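Local coordinates for protein citrate synthase (Mycobacterium tuberculosis, PDB 4TVM) that catalyses the condensation of oxaloacetate with acetyl-CoA and water to give citrate and CoA, a step of the Krebs cycle, at residues S254-G257 / G258-L262. Numbering follows the deposited sequence.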
ATOM      1  N   SER A 254      -3.814  -1.973   6.349  1.00 37.54           N
ATOM      2  CA  SER A 254      -3.664  -0.557   5.939  1.00 38.77           C
ATOM      3  C   SER A 254      -2.351   0.101   6.416  1.00 37.20           C
ATOM      4  O   SER A 254      -1.733   0.860   5.667  1.00 36.05           O
ATOM      5  CB  SER A 254      -4.868   0.258   6.384  1.00 42.32           C
ATOM      6  OG  SER A 254      -6.058  -0.512   6.275  1.00 41.04           O
ATOM      7  N   ILE A 255      -1.887  -0.220   7.624  1.00 34.23           N
ATOM      8  CA  ILE A 255      -0.595   0.341   8.118  1.00 32.84           C
ATOM      9  C   ILE A 255       0.587  -0.237   7.353  1.00 33.31           C
ATOM     10  O   ILE A 255       1.570   0.437   6.987  1.00 30.75           O
ATOM     11  CB  ILE A 255      -0.413   0.024   9.597  1.00 33.18           C
ATOM     12  CG1 ILE A 255      -1.439   0.796  10.426  1.00 34.21           C
ATOM     13  CG2 ILE A 255       1.012   0.289  10.060  1.00 36.63           C
ATOM     14  CD1 ILE A 255      -1.409   2.287  10.218  1.00 34.69           C
ATOM     15  N   SER A 256       0.499  -1.525   7.121  1.00 32.62           N
ATOM     16  CA  SER A 256       1.457  -2.146   6.288  1.00 33.08           C
ATOM     17  C   SER A 256       1.595  -1.425   4.961  1.00 32.95           C
ATOM     18  O   SER A 256       2.689  -1.214   4.501  1.00 41.37           O
ATOM     19  CB  SER A 256       1.054  -3.567   6.048  1.00 35.60           C
ATOM     20  OG  SER A 256       1.990  -4.088   5.135  1.00 42.84           O
ATOM     21  N   GLY A 257       0.494  -1.036   4.331  1.00 32.67           N
ATOM     22  CA  GLY A 257       0.590  -0.290   3.076  1.00 30.13           C
ATOM     23  C   GLY A 257       1.239   1.055   3.246  1.00 29.94           C
ATOM     24  O   GLY A 257       2.002   1.507   2.411  1.00 31.80           O
ATOM     25  N   GLY A 258       0.939   1.717   4.342  1.00 33.34           N
ATOM     26  CA  GLY A 258       1.664   2.909   4.688  1.00 31.11           C
ATOM     27  C   GLY A 258       3.130   2.575   4.821  1.00 32.34           C
ATOM     28  O   GLY A 258       3.968   3.382   4.402  1.00 31.71           O
ATOM     29  N   ILE A 259       3.458   1.413   5.396  1.00 30.75           N
ATOM     30  CA  ILE A 259       4.876   1.082   5.654  1.00 37.19           C
ATOM     31  C   ILE A 259       5.624   0.806   4.352  1.00 43.24           C
ATOM     32  O   ILE A 259       6.805   1.189   4.209  1.00 43.04           O
ATOM     33  CB  ILE A 259       5.044  -0.137   6.593  1.00 38.47           C
ATOM     34  CG1 ILE A 259       4.644   0.246   8.019  1.00 38.43           C
ATOM     35  CG2 ILE A 259       6.483  -0.618   6.624  1.00 39.15           C
ATOM     36  CD1 ILE A 259       4.246  -0.938   8.844  1.00 38.23           C
ATOM     37  N   ASN A 260       4.946   0.132   3.416  1.00 40.94           N
ATOM     38  CA  ASN A 260       5.529  -0.110   2.110  1.00 41.27           C
ATOM     39  C   ASN A 260       5.714   1.222   1.356  1.00 40.07           C
ATOM     40  O   ASN A 260       6.751   1.431   0.709  1.00 33.92           O
ATOM     41  CB  ASN A 260       4.653  -1.036   1.279  1.00 43.43           C
ATOM     42  CG  ASN A 260       4.532  -2.431   1.848  1.00 45.84           C
ATOM     43  OD1 ASN A 260       5.361  -2.891   2.616  1.00 51.93           O
ATOM     44  ND2 ASN A 260       3.483  -3.119   1.452  1.00 46.56           N
ATOM     45  N   ALA A 261       4.715   2.106   1.392  1.00 36.65           N
ATOM     46  CA  ALA A 261       4.858   3.420   0.692  1.00 38.08           C
ATOM     47  C   ALA A 261       6.031   4.185   1.257  1.00 38.02           C
ATOM     48  O   ALA A 261       6.806   4.773   0.530  1.00 42.10           O
ATOM     49  CB  ALA A 261       3.606   4.268   0.800  1.00 35.14           C
ATOM     50  N   LEU A 262       6.178   4.118   2.567  1.00 39.12           N
ATOM     51  CA  LEU A 262       7.285   4.767   3.254  1.00 40.79           C
ATOM     52  C   LEU A 262       8.647   4.252   2.833  1.00 38.43           C
ATOM     53  O   LEU A 262       9.623   4.981   2.848  1.00 40.06           O
ATOM     54  CB  LEU A 262       7.121   4.607   4.770  1.00 40.02           C
ATOM     55  CG  LEU A 262       7.870   5.629   5.608  1.00 40.81           C
ATOM     56  CD1 LEU A 262       7.185   6.978   5.527  1.00 36.19           C
ATOM     57  CD2 LEU A 262       7.999   5.129   7.044  1.00 41.63           C
TER
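S254 gives its carbonyl oxygen to the amide of G258, the first of four successive i to i+4 bonds that link 254-257 to 258-262 in helix 251-262, all between buried residues; S254 O to G258 N measures 3.1 Å. Its hydroxyl is hydrogen-bonded to the backbone oxygen of N250 and to W399 NE1 on helix 383-403. I255 follows with I255 O to I259 N at 2.7 Å, and its side chain meets that of I259 one turn on. With CG1 of I255 beside the backbone N (chi1 -68°), methyl CG2 lies anti to it and comes 3.7 Å from I259 CD1. The two branched chains cross at a slant, and both pack on W395, while I259 also reaches M134 and V141 of helix 133-147. The carbonyl of S256 receives N260 N nearly head-on, S256 O to N260 N being 2.8 Å, with a weak second bond from I259 N. S256 OG, anti to its own N (chi1 176°), makes a weak hydrogen bond to N142 of helix 133-147 in the same chain and lies near N260 of the second subunit. G257 O accepts A261 N at 3.0 Å, the straightest of the bonds at 165°, and the methyl CB of A261 sits 3.6 Å from G257 O. A261 packs against C236 and T240 of helix 236-246 and V244 of the second subunit, whose S247 hydroxyl bonds to A261 O. Main-chain bonding thus satisfies the carbonyls of S254 to G257 within the helix, the isoleucine pair packs on W395, the hydroxyls of S254 and S256 tie the helix to W399 and N142 within the chain, and the A261 carbonyl links it to the second subunit.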